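Local coordinates for putative uncharacterized protein PH0242 (Pyrococcus horikoshii, PDB 3VU1) that is the C-terminal globular domain of the archaeal oligosaccharyltransferase AglB, a beta-rich domain from a family of membrane enzymes, with a calcium ion bound in the model, at residues S165-P173 with P191-S199; F250-I258 with E480-A488. All coordinates share one frame; numbering follows the deposited sequence.

Contact 1. Residues S165-P173 with P191-S199; sequences SPILSVAFP and PYVVYLTPS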
ATOM      1  N   SER A 165       2.458 -18.497  27.041  1.00 57.19           N
ATOM      2  CA  SER A 165       1.750 -17.264  27.375  1.00 57.94           C
ATOM      3  C   SER A 165       2.201 -16.070  26.489  1.00 55.85           C
ATOM      4  O   SER A 165       3.302 -15.545  26.677  1.00 57.78           O
ATOM      5  CB  SER A 165       1.917 -16.948  28.872  1.00 54.24           C
ATOM      6  OG  SER A 165       1.096 -15.848  29.254  1.00 58.42           O
ATOM      7  N   PRO A 166       1.352 -15.638  25.531  1.00 49.58           N
ATOM      8  CA  PRO A 166       1.794 -14.593  24.593  1.00 50.33           C
ATOM      9  C   PRO A 166       2.090 -13.269  25.288  1.00 52.02           C
ATOM     10  O   PRO A 166       1.465 -12.967  26.297  1.00 57.71           O
ATOM     11  CB  PRO A 166       0.617 -14.447  23.614  1.00 45.96           C
ATOM     12  CG  PRO A 166      -0.535 -15.122  24.259  1.00 46.77           C
ATOM     13  CD  PRO A 166       0.005 -16.143  25.214  1.00 46.83           C
ATOM     14  N   ILE A 167       3.053 -12.509  24.760  1.00 51.52           N
ATOM     15  CA  ILE A 167       3.357 -11.156  25.242  1.00 49.24           C
ATOM     16  C   ILE A 167       2.066 -10.349  25.423  1.00 50.14           C
ATOM     17  O   ILE A 167       1.869  -9.689  26.436  1.00 55.31           O
ATOM     18  CB  ILE A 167       4.263 -10.400  24.239  1.00 48.38           C
ATOM     19  CG1 ILE A 167       5.648 -11.042  24.167  1.00 47.66           C
ATOM     20  CG2 ILE A 167       4.379  -8.924  24.604  1.00 48.21           C
ATOM     21  CD1 ILE A 167       6.426 -10.665  22.930  1.00 40.79           C
ATOM     22  N   LEU A 168       1.198 -10.400  24.421  1.00 46.16           N
ATOM     23  CA  LEU A 168      -0.025  -9.640  24.415  1.00 44.21           C
ATOM     24  C   LEU A 168      -0.963 -10.427  23.533  1.00 43.35           C
ATOM     25  O   LEU A 168      -0.515 -11.190  22.698  1.00 45.30           O
ATOM     26  CB  LEU A 168       0.215  -8.249  23.827  1.00 45.98           C
ATOM     27  CG  LEU A 168      -1.017  -7.435  23.408  1.00 50.33           C
ATOM     28  CD1 LEU A 168      -1.807  -7.020  24.649  1.00 50.20           C
ATOM     29  CD2 LEU A 168      -0.677  -6.231  22.539  1.00 46.74           C
ATOM     30  N   SER A 169      -2.262 -10.269  23.741  1.00 42.90           N
ATOM     31  CA  SER A 169      -3.253 -10.849  22.860  1.00 44.02           C
ATOM     32  C   SER A 169      -4.328  -9.821  22.681  1.00 44.70           C
ATOM     33  O   SER A 169      -4.569  -9.009  23.586  1.00 49.15           O
ATOM     34  CB  SER A 169      -3.835 -12.118  23.456  1.00 45.83           C
ATOM     35  OG  SER A 169      -2.799 -12.947  23.960  1.00 51.55           O
ATOM     36  N   VAL A 170      -4.962  -9.815  21.517  1.00 40.35           N
ATOM     37  CA  VAL A 170      -6.011  -8.844  21.280  1.00 42.64           C
ATOM     38  C   VAL A 170      -7.165  -9.483  20.545  1.00 45.33           C
ATOM     39  O   VAL A 170      -7.017  -9.987  19.431  1.00 47.73           O
ATOM     40  CB  VAL A 170      -5.535  -7.575  20.529  1.00 42.59           C
ATOM     41  CG1 VAL A 170      -6.607  -6.503  20.596  1.00 42.30           C
ATOM     42  CG2 VAL A 170      -4.227  -7.024  21.092  1.00 43.07           C
ATOM     43  N   ALA A 171      -8.326  -9.448  21.188  1.00 48.03           N
ATOM     44  CA  ALA A 171      -9.540  -9.997  20.611  1.00 50.28           C
ATOM     45  C   ALA A 171     -10.310  -8.969  19.762  1.00 48.60           C
ATOM     46  O   ALA A 171     -10.503  -7.826  20.177  1.00 51.04           O
ATOM     47  CB  ALA A 171     -10.418 -10.550  21.720  1.00 47.82           C
ATOM     48  N   PHE A 172     -10.745  -9.389  18.580  1.00 51.46           N
ATOM     49  CA  PHE A 172     -11.633  -8.586  17.739  1.00 56.85           C
ATOM     50  C   PHE A 172     -12.901  -9.328  17.315  1.00 65.62           C
ATOM     51  O   PHE A 172     -12.870 -10.555  17.145  1.00 68.21           O
ATOM     52  CB  PHE A 172     -10.897  -8.119  16.503  1.00 55.98           C
ATOM     53  CG  PHE A 172      -9.769  -7.188  16.797  1.00 54.45           C
ATOM     54  CD1 PHE A 172      -9.998  -5.828  16.932  1.00 53.77           C
ATOM     55  CD2 PHE A 172      -8.471  -7.676  16.932  1.00 52.02           C
ATOM     56  CE1 PHE A 172      -8.947  -4.968  17.206  1.00 60.88           C
ATOM     57  CE2 PHE A 172      -7.421  -6.825  17.212  1.00 54.77           C
ATOM     58  CZ  PHE A 172      -7.653  -5.465  17.349  1.00 56.01           C
ATOM     59  N   PRO A 173     -14.029  -8.596  17.156  1.00 72.43           N
ATOM     60  CA  PRO A 173     -14.228  -7.183  17.508  1.00 71.39           C
ATOM     61  C   PRO A 173     -14.111  -6.888  19.020  1.00 72.09           C
ATOM     62  O   PRO A 173     -14.432  -7.742  19.871  1.00 65.58           O
ATOM     63  CB  PRO A 173     -15.655  -6.899  17.017  1.00 74.55           C
ATOM     64  CG  PRO A 173     -16.307  -8.240  16.890  1.00 69.82           C
ATOM     65  CD  PRO A 173     -15.194  -9.123  16.419  1.00 74.73           C
ATOM     66  N   PRO A 191       8.131 -14.998  22.388  1.00 43.37           N
ATOM     67  CA  PRO A 191       7.988 -13.593  21.986  1.00 41.41           C
ATOM     68  C   PRO A 191       6.949 -13.426  20.868  1.00 41.19           C
ATOM     69  O   PRO A 191       7.239 -12.870  19.799  1.00 41.67           O
ATOM     70  CB  PRO A 191       9.401 -13.220  21.542  1.00 38.12           C
ATOM     71  CG  PRO A 191       9.996 -14.510  21.065  1.00 38.58           C
ATOM     72  CD  PRO A 191       9.228 -15.660  21.653  1.00 39.32           C
ATOM     73  N   TYR A 192       5.736 -13.895  21.151  1.00 39.85           N
ATOM     74  CA  TYR A 192       4.653 -13.872  20.196  1.00 38.86           C
ATOM     75  C   TYR A 192       3.483 -13.084  20.706  1.00 38.36           C
ATOM     76  O   TYR A 192       3.262 -12.978  21.906  1.00 43.68           O
ATOM     77  CB  TYR A 192       4.227 -15.297  19.863  1.00 41.17           C
ATOM     78  CG  TYR A 192       5.263 -16.015  19.040  1.00 43.78           C
ATOM     79  CD1 TYR A 192       6.332 -16.664  19.650  1.00 43.08           C
ATOM     80  CD2 TYR A 192       5.193 -16.016  17.640  1.00 41.61           C
ATOM     81  CE1 TYR A 192       7.302 -17.305  18.893  1.00 45.51           C
ATOM     82  CE2 TYR A 192       6.159 -16.659  16.881  1.00 42.20           C
ATOM     83  CZ  TYR A 192       7.211 -17.295  17.512  1.00 44.24           C
ATOM     84  OH  TYR A 192       8.182 -17.929  16.773  1.00 49.06           O
ATOM     85  N   VAL A 193       2.738 -12.536  19.767  1.00 38.72           N
ATOM     86  CA  VAL A 193       1.522 -11.784  20.024  1.00 38.63           C
ATOM     87  C   VAL A 193       0.380 -12.629  19.448  1.00 39.83           C
ATOM     88  O   VAL A 193       0.592 -13.308  18.436  1.00 39.54           O
ATOM     89  CB  VAL A 193       1.598 -10.382  19.341  1.00 35.66           C
ATOM     90  CG1 VAL A 193       0.231  -9.706  19.281  1.00 34.86           C
ATOM     91  CG2 VAL A 193       2.603  -9.487  20.056  1.00 30.23           C
ATOM     92  N   VAL A 194      -0.804 -12.619  20.081  1.00 38.76           N
ATOM     93  CA  VAL A 194      -1.940 -13.349  19.517  1.00 37.39           C
ATOM     94  C   VAL A 194      -3.042 -12.407  19.166  1.00 37.25           C
ATOM     95  O   VAL A 194      -3.301 -11.485  19.904  1.00 41.50           O
ATOM     96  CB  VAL A 194      -2.476 -14.433  20.444  1.00 38.28           C
ATOM     97  CG1 VAL A 194      -3.777 -15.000  19.900  1.00 38.92           C
ATOM     98  CG2 VAL A 194      -1.468 -15.553  20.562  1.00 38.45           C
ATOM     99  N   TYR A 195      -3.658 -12.615  18.010  1.00 39.99           N
ATOM    100  CA  TYR A 195      -4.865 -11.877  17.645  1.00 41.88           C
ATOM    101  C   TYR A 195      -6.008 -12.854  17.447  1.00 44.82           C
ATOM    102  O   TYR A 195      -5.903 -13.780  16.622  1.00 44.04           O
ATOM    103  CB  TYR A 195      -4.675 -11.077  16.370  1.00 39.36           C
ATOM    104  CG  TYR A 195      -3.659  -9.969  16.471  1.00 44.85           C
ATOM    105  CD1 TYR A 195      -3.854  -8.876  17.315  1.00 44.59           C
ATOM    106  CD2 TYR A 195      -2.483 -10.012  15.704  1.00 42.83           C
ATOM    107  CE1 TYR A 195      -2.909  -7.859  17.387  1.00 43.98           C
ATOM    108  CE2 TYR A 195      -1.548  -9.004  15.765  1.00 39.45           C
ATOM    109  CZ  TYR A 195      -1.760  -7.928  16.598  1.00 42.22           C
ATOM    110  OH  TYR A 195      -0.805  -6.936  16.634  1.00 41.91           O
ATOM    111  N   LEU A 196      -7.082 -12.659  18.217  1.00 44.82           N
ATOM    112  CA  LEU A 196      -8.257 -13.527  18.133  1.00 46.73           C
ATOM    113  C   LEU A 196      -9.365 -12.824  17.388  1.00 46.70           C
ATOM    114  O   LEU A 196      -9.801 -11.753  17.800  1.00 48.41           O
ATOM    115  CB  LEU A 196      -8.726 -13.952  19.530  1.00 44.62           C
ATOM    116  CG  LEU A 196      -7.729 -14.820  20.311  1.00 47.19           C
ATOM    117  CD1 LEU A 196      -8.326 -15.320  21.611  1.00 45.00           C
ATOM    118  CD2 LEU A 196      -7.183 -15.991  19.501  1.00 45.42           C
ATOM    119  N   THR A 197      -9.794 -13.408  16.280  1.00 46.31           N
ATOM    120  CA  THR A 197     -10.935 -12.873  15.527  1.00 51.42           C
ATOM    121  C   THR A 197     -12.043 -13.935  15.532  1.00 58.41           C
ATOM    122  O   THR A 197     -11.810 -15.070  15.968  1.00 53.21           O
ATOM    123  CB  THR A 197     -10.579 -12.463  14.070  1.00 48.38           C
ATOM    124  OG1 THR A 197     -10.464 -13.623  13.243  1.00 46.77           O
ATOM    125  CG2 THR A 197      -9.271 -11.676  14.006  1.00 49.32           C
ATOM    126  N   PRO A 198     -13.252 -13.586  15.043  1.00 63.49           N
ATOM    127  CA  PRO A 198     -14.303 -14.585  15.142  1.00 60.81           C
ATOM    128  C   PRO A 198     -13.931 -15.901  14.476  1.00 59.06           C
ATOM    129  O   PRO A 198     -14.411 -16.944  14.914  1.00 61.05           O
ATOM    130  CB  PRO A 198     -15.472 -13.908  14.421  1.00 63.23           C
ATOM    131  CG  PRO A 198     -15.257 -12.460  14.727  1.00 61.40           C
ATOM    132  CD  PRO A 198     -13.778 -12.313  14.513  1.00 62.21           C
ATOM    133  N   SER A 199     -13.065 -15.867  13.459  1.00 56.59           N
ATOM    134  CA  SER A 199     -12.762 -17.089  12.690  1.00 57.18           C
ATOM    135  C   SER A 199     -11.278 -17.481  12.519  1.00 55.49           C
ATOM    136  O   SER A 199     -10.980 -18.620  12.133  1.00 51.77           O
ATOM    137  CB  SER A 199     -13.430 -17.016  11.328  1.00 54.54           C
ATOM    138  OG  SER A 199     -12.985 -15.851  10.686  1.00 58.42           O
TER
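The Tyr195 ring turns an edge toward Val170: CD1 lies 3.9 Å from Val170 CB, and Val170 O also sits at the edge, in the ring plane. One face of the same ring carries Val193 CG1, offset toward the rim. Tyr195 and Phe172 lie side by side and point the same way. Tyr195 CD1 meets the edge of the Phe172 ring, 4.1 Å from CE2. Tyr195 CG stands beside its backbone N (chi1 -65°), which lays the ring along the flank of Val170. The phenol oxygen bonds outside the pair, to Ala209 O and Thr222 OG1.

Strands 168-171 and 192-196 are parallel neighbours in the mixed beta sheet of the Insert domain. Their axes come within 4.6 Å at 11°. Val170 uses both backbone polar atoms: its N donates to Val194 O, and its O accepts from Leu196 N. Val194 N donates to Leu168 O. Phe172 N donates to Leu196 O, 2.7 Å away.

Ser169, Val194 and Leu196 line the other face and, with Pro166 from the preceding loop, touch strand 153-159, consistent with a sheet that curls over. Val194 CG2, the branch anti to the carbonyl carbon, touches Pro166 CG at 3.8 Å. At the far end, Pro173, behind a cis peptide, sets CD 3.7 Å from Pro198 CG.

Contact 2. Residues F250-I258 with E480-A488; sequences FRPFAIYKI and EYTMIEVSA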
ATOM      1  N   PHE A 250      -5.387   1.584  -4.370  1.00 29.95           N
ATOM      2  CA  PHE A 250      -4.443   2.462  -3.711  1.00 29.05           C
ATOM      3  C   PHE A 250      -4.826   3.888  -3.993  1.00 30.93           C
ATOM      4  O   PHE A 250      -5.021   4.264  -5.154  1.00 30.15           O
ATOM      5  CB  PHE A 250      -3.034   2.194  -4.187  1.00 27.36           C
ATOM      6  CG  PHE A 250      -1.990   3.107  -3.598  1.00 25.74           C
ATOM      7  CD1 PHE A 250      -1.703   3.083  -2.228  1.00 25.00           C
ATOM      8  CD2 PHE A 250      -1.249   3.966  -4.430  1.00 23.86           C
ATOM      9  CE1 PHE A 250      -0.710   3.901  -1.703  1.00 22.98           C
ATOM     10  CE2 PHE A 250      -0.276   4.796  -3.903  1.00 22.55           C
ATOM     11  CZ  PHE A 250       0.003   4.752  -2.547  1.00 22.56           C
ATOM     12  N   ARG A 251      -4.961   4.661  -2.912  1.00 32.51           N
ATOM     13  CA  ARG A 251      -5.174   6.091  -3.002  1.00 31.63           C
ATOM     14  C   ARG A 251      -4.093   6.730  -2.193  1.00 31.69           C
ATOM     15  O   ARG A 251      -4.137   6.707  -0.953  1.00 32.65           O
ATOM     16  CB  ARG A 251      -6.525   6.453  -2.443  1.00 33.89           C
ATOM     17  CG  ARG A 251      -7.679   5.907  -3.252  1.00 35.78           C
ATOM     18  CD  ARG A 251      -8.932   5.977  -2.424  1.00 37.55           C
ATOM     19  NE  ARG A 251     -10.111   5.678  -3.218  1.00 41.74           N
ATOM     20  CZ  ARG A 251     -11.345   5.637  -2.726  1.00 39.83           C
ATOM     21  NH1 ARG A 251     -11.568   5.897  -1.443  1.00 37.24           N
ATOM     22  NH2 ARG A 251     -12.354   5.373  -3.535  1.00 35.71           N
ATOM     23  N   PRO A 252      -3.083   7.267  -2.878  1.00 32.55           N
ATOM     24  CA  PRO A 252      -1.933   7.860  -2.164  1.00 31.67           C
ATOM     25  C   PRO A 252      -2.352   9.051  -1.272  1.00 31.70           C
ATOM     26  O   PRO A 252      -1.780   9.237  -0.188  1.00 31.81           O
ATOM     27  CB  PRO A 252      -0.979   8.290  -3.284  1.00 31.13           C
ATOM     28  CG  PRO A 252      -1.818   8.341  -4.537  1.00 33.78           C
ATOM     29  CD  PRO A 252      -2.987   7.399  -4.347  1.00 31.91           C
ATOM     30  N   PHE A 253      -3.347   9.824  -1.704  1.00 29.76           N
ATOM     31  CA  PHE A 253      -3.882  10.928  -0.875  1.00 31.77           C
ATOM     32  C   PHE A 253      -5.348  10.704  -0.518  1.00 31.70           C
ATOM     33  O   PHE A 253      -6.227  10.740  -1.361  1.00 30.50           O
ATOM     34  CB  PHE A 253      -3.672  12.282  -1.563  1.00 29.35           C
ATOM     35  CG  PHE A 253      -2.283  12.459  -2.067  1.00 29.61           C
ATOM     36  CD1 PHE A 253      -2.010  12.404  -3.440  1.00 29.77           C
ATOM     37  CD2 PHE A 253      -1.222  12.610  -1.170  1.00 28.00           C
ATOM     38  CE1 PHE A 253      -0.703  12.542  -3.909  1.00 29.08           C
ATOM     39  CE2 PHE A 253       0.079  12.723  -1.634  1.00 27.54           C
ATOM     40  CZ  PHE A 253       0.337  12.687  -3.008  1.00 27.24           C
ATOM     41  N   ALA A 254      -5.598  10.460   0.750  1.00 32.69           N
ATOM     42  CA  ALA A 254      -6.927  10.069   1.161  1.00 34.49           C
ATOM     43  C   ALA A 254      -7.379  10.794   2.433  1.00 36.26           C
ATOM     44  O   ALA A 254      -6.555  11.337   3.208  1.00 33.58           O
ATOM     45  CB  ALA A 254      -6.981   8.572   1.372  1.00 33.46           C
ATOM     46  N   ILE A 255      -8.696  10.786   2.628  1.00 33.97           N
ATOM     47  CA  ILE A 255      -9.312  11.350   3.807  1.00 31.84           C
ATOM     48  C   ILE A 255      -9.816  10.184   4.639  1.00 31.48           C
ATOM     49  O   ILE A 255     -10.610   9.377   4.157  1.00 29.73           O
ATOM     50  CB  ILE A 255     -10.475  12.295   3.423  1.00 30.01           C
ATOM     51  CG1 ILE A 255      -9.908  13.549   2.776  1.00 27.79           C
ATOM     52  CG2 ILE A 255     -11.336  12.594   4.645  1.00 30.25           C
ATOM     53  CD1 ILE A 255     -10.929  14.439   2.109  1.00 28.58           C
ATOM     54  N   TYR A 256      -9.357  10.101   5.882  1.00 30.78           N
ATOM     55  CA  TYR A 256      -9.780   9.015   6.736  1.00 32.25           C
ATOM     56  C   TYR A 256     -10.908   9.326   7.712  1.00 33.50           C
ATOM     57  O   TYR A 256     -11.371   8.423   8.402  1.00 35.68           O
ATOM     58  CB  TYR A 256      -8.591   8.400   7.478  1.00 32.77           C
ATOM     59  CG  TYR A 256      -7.860   9.271   8.468  1.00 33.01           C
ATOM     60  CD1 TYR A 256      -8.079   9.131   9.839  1.00 34.14           C
ATOM     61  CD2 TYR A 256      -6.919  10.214   8.047  1.00 33.78           C
ATOM     62  CE1 TYR A 256      -7.387   9.907  10.759  1.00 33.36           C
ATOM     63  CE2 TYR A 256      -6.221  10.998   8.958  1.00 32.51           C
ATOM     64  CZ  TYR A 256      -6.451  10.823  10.307  1.00 33.67           C
ATOM     65  OH  TYR A 256      -5.778  11.585  11.215  1.00 35.37           O
ATOM     66  N   LYS A 257     -11.340  10.583   7.773  1.00 35.25           N
ATOM     67  CA  LYS A 257     -12.323  11.042   8.768  1.00 35.77           C
ATOM     68  C   LYS A 257     -12.742  12.421   8.316  1.00 36.54           C
ATOM     69  O   LYS A 257     -11.886  13.238   7.941  1.00 38.76           O
ATOM     70  CB  LYS A 257     -11.666  11.117  10.142  1.00 39.92           C
ATOM     71  CG  LYS A 257     -12.564  11.368  11.345  1.00 43.72           C
ATOM     72  CD  LYS A 257     -11.657  11.641  12.543  1.00 48.40           C
ATOM     73  CE  LYS A 257     -12.365  11.603  13.884  1.00 55.23           C
ATOM     74  NZ  LYS A 257     -12.223  10.290  14.574  1.00 62.70           N
ATOM     75  N   ILE A 258     -14.047  12.652   8.262  1.00 33.01           N
ATOM     76  CA  ILE A 258     -14.597  13.976   7.986  1.00 31.97           C
ATOM     77  C   ILE A 258     -15.433  14.417   9.203  1.00 35.56           C
ATOM     78  O   ILE A 258     -16.196  13.600   9.777  1.00 34.57           O
ATOM     79  CB  ILE A 258     -15.538  13.947   6.788  1.00 30.43           C
ATOM     80  CG1 ILE A 258     -14.830  13.407   5.552  1.00 29.58           C
ATOM     81  CG2 ILE A 258     -16.144  15.330   6.547  1.00 31.86           C
ATOM     82  CD1 ILE A 258     -15.652  13.545   4.275  1.00 27.59           C
ATOM     83  N   GLU A 480      -5.477  13.930 -10.965  1.00 37.14           N
ATOM     84  CA  GLU A 480      -6.551  13.864  -9.975  1.00 38.60           C
ATOM     85  C   GLU A 480      -6.455  12.611  -9.114  1.00 38.65           C
ATOM     86  O   GLU A 480      -6.304  11.524  -9.620  1.00 46.64           O
ATOM     87  CB  GLU A 480      -7.894  13.846 -10.666  1.00 39.07           C
ATOM     88  CG  GLU A 480      -8.216  15.118 -11.419  1.00 43.64           C
ATOM     89  CD  GLU A 480      -9.287  14.859 -12.461  1.00 52.66           C
ATOM     90  OE1 GLU A 480      -9.121  13.877 -13.230  1.00 58.50           O
ATOM     91  OE2 GLU A 480     -10.293  15.613 -12.509  1.00 54.13           O
ATOM     92  N   TYR A 481      -6.561  12.773  -7.809  1.00 36.77           N
ATOM     93  CA  TYR A 481      -6.537  11.677  -6.875  1.00 33.04           C
ATOM     94  C   TYR A 481      -7.861  11.610  -6.146  1.00 34.79           C
ATOM     95  O   TYR A 481      -8.422  12.648  -5.780  1.00 35.61           O
ATOM     96  CB  TYR A 481      -5.435  11.918  -5.877  1.00 32.99           C
ATOM     97  CG  TYR A 481      -4.045  11.904  -6.512  1.00 36.31           C
ATOM     98  CD1 TYR A 481      -3.394  13.097  -6.879  1.00 34.56           C
ATOM     99  CD2 TYR A 481      -3.378  10.692  -6.730  1.00 33.04           C
ATOM    100  CE1 TYR A 481      -2.119  13.066  -7.431  1.00 35.00           C
ATOM    101  CE2 TYR A 481      -2.128  10.651  -7.295  1.00 33.64           C
ATOM    102  CZ  TYR A 481      -1.491  11.828  -7.639  1.00 34.86           C
ATOM    103  OH  TYR A 481      -0.242  11.743  -8.201  1.00 33.53           O
ATOM    104  N   THR A 482      -8.383  10.397  -5.960  1.00 34.59           N
ATOM    105  CA  THR A 482      -9.612  10.214  -5.207  1.00 32.84           C
ATOM    106  C   THR A 482      -9.273  10.085  -3.739  1.00 33.77           C
ATOM    107  O   THR A 482      -8.545   9.148  -3.353  1.00 34.18           O
ATOM    108  CB  THR A 482     -10.375   8.979  -5.663  1.00 32.95           C
ATOM    109  OG1 THR A 482     -11.012   9.275  -6.911  1.00 38.89           O
ATOM    110  CG2 THR A 482     -11.460   8.608  -4.653  1.00 32.49           C
ATOM    111  N   MET A 483      -9.793  11.006  -2.921  1.00 30.05           N
ATOM    112  CA  MET A 483      -9.478  10.967  -1.502  1.00 30.14           C
ATOM    113  C   MET A 483     -10.494  10.169  -0.714  1.00 28.77           C
ATOM    114  O   MET A 483     -10.147   9.478   0.231  1.00 29.17           O
ATOM    115  CB  MET A 483      -9.305  12.367  -0.908  1.00 31.64           C
ATOM    116  CG  MET A 483      -8.445  13.332  -1.703  1.00 31.81           C
ATOM    117  SD  MET A 483      -8.079  14.846  -0.760  1.00 37.41           S
ATOM    118  CE  MET A 483      -6.894  14.211   0.432  1.00 36.37           C
ATOM    119  N   ILE A 484     -11.759  10.303  -1.092  1.00 30.00           N
ATOM    120  CA  ILE A 484     -12.894   9.648  -0.409  1.00 29.74           C
ATOM    121  C   ILE A 484     -14.137   9.928  -1.243  1.00 30.92           C
ATOM    122  O   ILE A 484     -14.198  10.937  -1.950  1.00 29.93           O
ATOM    123  CB  ILE A 484     -13.105  10.149   1.053  1.00 28.21           C
ATOM    124  CG1 ILE A 484     -14.034   9.195   1.846  1.00 24.72           C
ATOM    125  CG2 ILE A 484     -13.589  11.608   1.048  1.00 27.62           C
ATOM    126  CD1 ILE A 484     -14.046   9.342   3.364  1.00 20.55           C
ATOM    127  N   GLU A 485     -15.090   9.000  -1.184  1.00 34.70           N
ATOM    128  CA  GLU A 485     -16.445   9.183  -1.724  1.00 36.81           C
ATOM    129  C   GLU A 485     -17.469   9.160  -0.591  1.00 35.44           C
ATOM    130  O   GLU A 485     -17.497   8.238   0.233  1.00 34.57           O
ATOM    131  CB  GLU A 485     -16.773   8.108  -2.737  1.00 38.72           C
ATOM    132  CG  GLU A 485     -15.843   8.149  -3.924  1.00 47.85           C
ATOM    133  CD  GLU A 485     -16.303   7.264  -5.071  1.00 54.88           C
ATOM    134  OE1 GLU A 485     -16.669   6.091  -4.809  1.00 56.27           O
ATOM    135  OE2 GLU A 485     -16.291   7.748  -6.232  1.00 54.54           O
ATOM    136  N   VAL A 486     -18.288  10.202  -0.537  1.00 35.22           N
ATOM    137  CA  VAL A 486     -19.303  10.347   0.508  1.00 35.40           C
ATOM    138  C   VAL A 486     -20.665  10.385  -0.177  1.00 36.46           C
ATOM    139  O   VAL A 486     -20.894  11.211  -1.094  1.00 35.71           O
ATOM    140  CB  VAL A 486     -19.081  11.639   1.342  1.00 36.84           C
ATOM    141  CG1 VAL A 486     -20.160  11.804   2.405  1.00 37.39           C
ATOM    142  CG2 VAL A 486     -17.718  11.606   2.011  1.00 35.10           C
ATOM    143  N   SER A 487     -21.551   9.478   0.242  1.00 36.87           N
ATOM    144  CA  SER A 487     -22.941   9.480  -0.238  1.00 36.60           C
ATOM    145  C   SER A 487     -23.648  10.722   0.240  1.00 37.39           C
ATOM    146  O   SER A 487     -23.425  11.172   1.388  1.00 37.99           O
ATOM    147  CB  SER A 487     -23.699   8.298   0.316  1.00 36.46           C
ATOM    148  OG  SER A 487     -23.199   7.103  -0.222  1.00 40.18           O
ATOM    149  N   ALA A 488     -24.498  11.281  -0.620  1.00 35.20           N
ATOM    150  CA  ALA A 488     -25.415  12.321  -0.172  1.00 36.57           C
ATOM    151  C   ALA A 488     -26.558  11.740   0.689  1.00 37.68           C
ATOM    152  O   ALA A 488     -26.898  10.565   0.606  1.00 38.45           O
ATOM    153  CB  ALA A 488     -25.944  13.106  -1.353  1.00 35.02           C
TER
HETATM  154  O   HOH W   1     -10.136   6.771   0.674  1.00 24.94           O
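Arg251 crosses Thr482 with an extended chain, and Thr482 CG2 lies 3.3 Å above one face of its guanidinium. This is a sheet-to-sheet contact. Strand 253-262 belongs to a four-stranded antiparallel sheet, and strand 464-487 to the larger antiparallel sheet. The short segments run in the same general direction, at 28°. Arg251 NE is in a salt bridge with Glu249. Its NH1 donates to a water in the guanidinium plane, and that water donates to Met483 O. Glu485 stays beyond salt-bridge range of Arg251 and pairs instead with Arg338.

Pro252 comes next and sets CG 3.6 Å from Tyr481 CD2, crossing that side chain at about a right angle. Phe253 makes a T-shaped stack. Its CD1 edge points over the centre of the Tyr481 ring, with centroids 4.9 Å apart and planes at 88°. The Tyr481 hydroxyl is held by Glu80.

At Ala254 the backbones come close, and its CB touches Met483 O. Ile255 N then donates to Met483 O at 3.1 Å, the one direct hydrogen bond between the segments. The donor sits above the carbonyl plane; the water is a second partner of Met483 O. The Met483 chain bends at its last torsion (chi3 73°), and CE lies 3.9 Å from Ile255 CG1. Ile255 CB also meets Ile484 CG2. Farther on, Ile258 CD1 reaches Val486 CG2 at 3.6 Å.

Overall arrangement
Contact 1 and contact 2 lie in different sheets and do not touch. Their centres are 31 Å apart and their nearest atoms about 16 Å. Along the chain they follow in series. Contact 1 pairs neighbouring strands within the Insert domain, close to the Cys164-Cys184 disulfide, and its centre lies 24 Å from the centre of the chain. Contact 2 is more central, at 15 Å, and joins two sheets across 221 intervening residues. It is also the one near the metal. The Phe253 side chain is about 8 Å from the calcium ion and touches Ala285, which binds that ion together with Glu76, His319 and Glu322.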